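Local atomic coordinates of deacetylase EF_0837 (Enterococcus faecalis, PDB entry 2ICS), a protein that hydrolyses acetyl-(R)-mandelate in vitro, with very low efficiency, and is a zinc-dependent member of the amidohydrolase superfamily. Residues His254-Ala259 with Arg294-Asp299; Glu340-Leu343 with Leu349-Val352. All blocks are in the same frame, centred on the assembly; numbering follows the deposited sequence.

How the contacts relate
Contact 1 is partly buried and joins helix 253-261 to the end of helix 286-296 in the TIM-barrel part of the chain. Contact 2 is a surface pairing of strands 331-344 and 350-364, the two arms of a beta hairpin. The first works by side-chain packing and one water bridge, with no direct hydrogen bond between its segments. The second is held by main-chain hydrogen bonds. Their centres lie about 13 Å apart, and they touch. A salt bridge, Glu257 OE1 to Arg351 NH2 at 2.9 Å, ties the helix of contact 1 to the hairpin. Val295 and Leu349 add packing between the two.

Contact 1 of 2, residues His254-Ala259 with Arg294-Asp299; sequences HVAETA and RVVGYD
Val296 lays its two methyl groups against one turn of the helix that carries Ala256 and Glu257. CG2 meets Ala256 CB at 4.0 Å. CG1 reaches over the main chain instead and lies 3.8 Å from Ala256 O. The same methyl touches the aliphatic part of Glu257, with Glu257 CG to Val296 CG1 at 4.1 Å. A first torsion of 163° turns Val296 CG1 away from its own backbone N, which leaves CG2 beside that N and facing the alanine. Glu257 uses its chain for packing, extended beyond CG, while its carboxylate forms a salt bridge with Arg351 of the hairpin.

No direct hydrogen bond crosses between the segments. One water does the polar work: it donates to Ala256 O at 2.9 Å and accepts from Tyr298 OH at 2.7 Å. It lies in the plane of the tyrosine ring, at its edge. Tyr298 OH is also bonded to the backbone N of Ala266. Beyond Val296 the helix stops at Gly297, whose phi of 145° suits glycine. Past that glycine, Arg294 NH1 bonds to Tyr298 O at 3.0 Å, tilted from the carbonyl plane.

Phe253 and Leu260 of helix 253-261 also touch Val296, and Phe213 and Phe251 from loops touch Ala256. The contact joins helix 253-261 to the C-terminal end of helix 286-296, just before helix 300-305.

Contact 2 of 2, residues Glu340-Leu343 with Leu349-Val352; sequences EKTL and LTRV
Leu343 and Arg351 form the hydrogen-bonded pair at the firm centre of this antiparallel contact. Leu343 N donates to Arg351 O at 2.9 Å, nearly in line with the carbonyl bond. Arg351 N returns a bond of 3.0 Å to Leu343 O, and this one lies in the carbonyl plane. Leu343 O also receives a CA-H...O contact from Thr350, with CA to O at 3.3 Å. The buried leucine side chain packs on Phe253 and on Thr288, Glu291 and Lys292 of helix 286-296.

The opposite face, with Thr342 and Val352 as a non-hydrogen-bonded pair, is exposed and looser, apart from one methyl pair. Thr342 CG2 meets Thr350 CG2 at 3.4 Å, tighter than usual for two carbons. Both methyls stand anti to their own backbone N, which brings them together across the strands. The looser end is at Glu340, whose chain crosses Val352 at a slant, its CD 4.1 Å from Val352 CG1.

The guanidinium of Arg351 turns back along its own strand. NH1 bonds to Thr350 O at 2.8 Å from above the carbonyl plane, with the acceptor in the guanidinium plane. Its far end faces Glu257. Lys341 likewise reaches Glu291. The hairpin of strands 331-344 and 350-364 therefore lies with its Leu343 and Arg351 face against helices 253-261 and 286-296.

Contact 1 of 2, residues His254-Ala259 with Arg294-Asp299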
loop_
_atom_site.group_PDB
_atom_site.type_symbol
_atom_site.label_atom_id
_atom_site.label_comp_id
_atom_site.label_asym_id
_atom_site.label_seq_id
_atom_site.Cartn_x
_atom_site.Cartn_y
_atom_site.Cartn_z
ATOM N N HIS A 254 9.743 15.259 8.978
ATOM C CA HIS A 254 9.552 16.696 8.860
ATOM C C HIS A 254 8.566 17.050 7.751
ATOM O O HIS A 254 7.711 17.924 7.919
ATOM C CB HIS A 254 10.883 17.398 8.604
ATOM C CG HIS A 254 10.768 18.888 8.562
ATOM N ND1 HIS A 254 10.383 19.632 9.656
ATOM C CD2 HIS A 254 10.919 19.767 7.541
ATOM C CE1 HIS A 254 10.299 20.905 9.311
ATOM N NE2 HIS A 254 10.618 21.013 8.033
ATOM N N VAL A 255 8.679 16.361 6.621
ATOM C CA VAL A 255 7.795 16.621 5.495
ATOM C C VAL A 255 6.338 16.288 5.830
ATOM O O VAL A 255 5.429 17.072 5.538
ATOM C CB VAL A 255 8.246 15.821 4.256
ATOM C CG1 VAL A 255 7.271 16.032 3.109
ATOM C CG2 VAL A 255 9.652 16.265 3.844
ATOM N N ALA A 256 6.128 15.127 6.444
ATOM C CA ALA A 256 4.790 14.679 6.829
ATOM C C ALA A 256 4.185 15.607 7.874
ATOM O O ALA A 256 2.988 15.914 7.831
ATOM C CB ALA A 256 4.851 13.243 7.379
ATOM N N GLU A 257 5.015 16.046 8.816
ATOM C CA GLU A 257 4.562 16.938 9.872
ATOM C C GLU A 257 4.222 18.298 9.291
ATOM O O GLU A 257 3.201 18.888 9.639
ATOM C CB GLU A 257 5.636 17.075 10.955
ATOM C CG GLU A 257 5.950 15.761 11.662
ATOM C CD GLU A 257 7.178 15.842 12.550
ATOM O OE1 GLU A 257 8.133 16.566 12.189
ATOM O OE2 GLU A 257 7.198 15.165 13.601
ATOM N N THR A 258 5.072 18.796 8.399
ATOM C CA THR A 258 4.818 20.091 7.781
ATOM C C THR A 258 3.516 20.022 7.003
ATOM O O THR A 258 2.674 20.914 7.105
ATOM C CB THR A 258 5.953 20.495 6.830
ATOM O OG1 THR A 258 7.160 20.656 7.579
ATOM C CG2 THR A 258 5.623 21.807 6.129
ATOM N N ALA A 259 3.345 18.954 6.232
ATOM C CA ALA A 259 2.129 18.783 5.447
ATOM C C ALA A 259 0.891 18.798 6.342
ATOM O O ALA A 259 -0.099 19.463 6.027
ATOM C CB ALA A 259 2.194 17.479 4.650
ATOM N N ARG A 294 0.984 8.062 13.226
ATOM C CA ARG A 294 0.260 8.303 14.461
ATOM C C ARG A 294 1.050 9.350 15.230
ATOM O O ARG A 294 0.484 10.312 15.741
ATOM C CB ARG A 294 0.150 7.018 15.286
ATOM C CG ARG A 294 -0.393 7.232 16.701
ATOM C CD ARG A 294 -1.681 8.034 16.689
ATOM N NE ARG A 294 -2.209 8.257 18.031
ATOM C CZ ARG A 294 -2.856 9.359 18.403
ATOM N NH1 ARG A 294 -3.052 10.346 17.534
ATOM N NH2 ARG A 294 -3.313 9.473 19.643
ATOM N N VAL A 295 2.366 9.167 15.286
ATOM C CA VAL A 295 3.231 10.097 15.999
ATOM C C VAL A 295 3.272 11.440 15.269
ATOM O O VAL A 295 3.470 12.484 15.889
ATOM C CB VAL A 295 4.672 9.530 16.145
ATOM C CG1 VAL A 295 5.418 9.622 14.823
ATOM C CG2 VAL A 295 5.415 10.281 17.234
ATOM N N VAL A 296 3.087 11.408 13.951
ATOM C CA VAL A 296 3.066 12.628 13.153
ATOM C C VAL A 296 1.847 13.458 13.551
ATOM O O VAL A 296 1.905 14.686 13.574
ATOM C CB VAL A 296 2.980 12.320 11.629
ATOM C CG1 VAL A 296 2.552 13.569 10.853
ATOM C CG2 VAL A 296 4.321 11.847 11.121
ATOM N N GLY A 297 0.741 12.785 13.857
ATOM C CA GLY A 297 -0.461 13.503 14.246
ATOM C C GLY A 297 -1.790 12.908 13.806
ATOM O O GLY A 297 -2.837 13.329 14.298
ATOM N N TYR A 298 -1.771 11.949 12.880
ATOM C CA TYR A 298 -3.018 11.322 12.425
ATOM C C TYR A 298 -3.645 10.559 13.599
ATOM O O TYR A 298 -2.936 10.164 14.522
ATOM C CB TYR A 298 -2.739 10.319 11.297
ATOM C CG TYR A 298 -2.217 10.895 9.994
ATOM C CD1 TYR A 298 -1.554 12.124 9.953
ATOM C CD2 TYR A 298 -2.316 10.166 8.805
ATOM C CE1 TYR A 298 -0.998 12.606 8.765
ATOM C CE2 TYR A 298 -1.760 10.638 7.613
ATOM C CZ TYR A 298 -1.102 11.853 7.604
ATOM O OH TYR A 298 -0.528 12.306 6.443
ATOM N N ASP A 299 -4.963 10.363 13.580
ATOM C CA ASP A 299 -5.610 9.592 14.649
ATOM C C ASP A 299 -5.822 8.164 14.139
ATOM O O ASP A 299 -5.884 7.936 12.934
ATOM C CB ASP A 299 -6.951 10.216 15.086
ATOM C CG ASP A 299 -7.989 10.268 13.968
ATOM O OD1 ASP A 299 -8.165 9.270 13.233
ATOM O OD2 ASP A 299 -8.656 11.315 13.837
HETATM O O HOH W 1 0.495 14.776 6.757
#

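Contact 2 of 2, residues Glu340-Leu343 with Leu349-Val352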
loop_
_atom_site.group_PDB
_atom_site.type_symbol
_atom_site.label_atom_id
_atom_site.label_comp_id
_atom_site.label_asym_id
_atom_site.label_seq_id
_atom_site.Cartn_x
_atom_site.Cartn_y
_atom_site.Cartn_z
ATOM N N GLU A 340 6.155 3.413 24.873
ATOM C CA GLU A 340 7.119 4.145 24.073
ATOM C C GLU A 340 7.902 3.239 23.135
ATOM O O GLU A 340 8.138 2.067 23.431
ATOM C CB GLU A 340 8.065 4.935 24.981
ATOM C CG GLU A 340 7.367 6.105 25.660
ATOM C CD GLU A 340 8.320 7.031 26.390
ATOM O OE1 GLU A 340 7.871 8.114 26.817
ATOM O OE2 GLU A 340 9.511 6.678 26.541
ATOM N N LYS A 341 8.289 3.799 21.995
ATOM C CA LYS A 341 9.030 3.071 20.973
ATOM C C LYS A 341 9.728 4.092 20.086
ATOM O O LYS A 341 9.145 5.124 19.746
ATOM C CB LYS A 341 8.054 2.239 20.140
ATOM C CG LYS A 341 8.660 1.444 18.999
ATOM C CD LYS A 341 7.540 0.790 18.196
ATOM C CE LYS A 341 8.064 -0.074 17.063
ATOM N NZ LYS A 341 6.941 -0.673 16.275
ATOM N N THR A 342 10.978 3.816 19.727
ATOM C CA THR A 342 11.727 4.725 18.870
ATOM C C THR A 342 11.412 4.424 17.413
ATOM O O THR A 342 11.378 3.263 17.001
ATOM C CB THR A 342 13.244 4.590 19.088
ATOM O OG1 THR A 342 13.571 4.993 20.424
ATOM C CG2 THR A 342 14.001 5.475 18.106
ATOM N N LEU A 343 11.171 5.474 16.638
ATOM C CA LEU A 343 10.849 5.321 15.228
ATOM C C LEU A 343 11.809 6.160 14.414
ATOM O O LEU A 343 12.044 7.323 14.728
ATOM C CB LEU A 343 9.407 5.772 14.959
ATOM C CG LEU A 343 8.299 5.056 15.737
ATOM C CD1 LEU A 343 6.972 5.758 15.485
ATOM C CD2 LEU A 343 8.217 3.606 15.321
ATOM N N LEU A 349 15.761 10.800 10.786
ATOM C CA LEU A 349 15.040 11.593 11.779
ATOM C C LEU A 349 14.384 10.611 12.750
ATOM O O LEU A 349 13.864 9.578 12.330
ATOM C CB LEU A 349 13.961 12.451 11.116
ATOM C CG LEU A 349 14.362 13.652 10.258
ATOM C CD1 LEU A 349 15.198 13.207 9.073
ATOM C CD2 LEU A 349 13.103 14.352 9.784
ATOM N N THR A 350 14.401 10.934 14.040
ATOM C CA THR A 350 13.820 10.056 15.049
ATOM C C THR A 350 12.657 10.697 15.804
ATOM O O THR A 350 12.614 11.912 15.997
ATOM C CB THR A 350 14.893 9.611 16.069
ATOM O OG1 THR A 350 15.899 8.835 15.400
ATOM C CG2 THR A 350 14.271 8.781 17.181
ATOM N N ARG A 351 11.711 9.860 16.219
ATOM C CA ARG A 351 10.541 10.305 16.965
ATOM C C ARG A 351 10.180 9.200 17.954
ATOM O O ARG A 351 10.341 8.016 17.663
ATOM C CB ARG A 351 9.361 10.563 16.016
ATOM C CG ARG A 351 9.599 11.638 14.954
ATOM C CD ARG A 351 9.756 13.016 15.585
ATOM N NE ARG A 351 9.752 14.098 14.601
ATOM C CZ ARG A 351 10.815 14.501 13.912
ATOM N NH1 ARG A 351 11.990 13.914 14.090
ATOM N NH2 ARG A 351 10.705 15.503 13.049
ATOM N N VAL A 352 9.705 9.582 19.130
ATOM C CA VAL A 352 9.333 8.589 20.127
ATOM C C VAL A 352 7.823 8.397 20.122
ATOM O O VAL A 352 7.076 9.300 20.486
ATOM C CB VAL A 352 9.804 9.015 21.535
ATOM C CG1 VAL A 352 9.404 7.966 22.562
ATOM C CG2 VAL A 352 11.310 9.194 21.538
#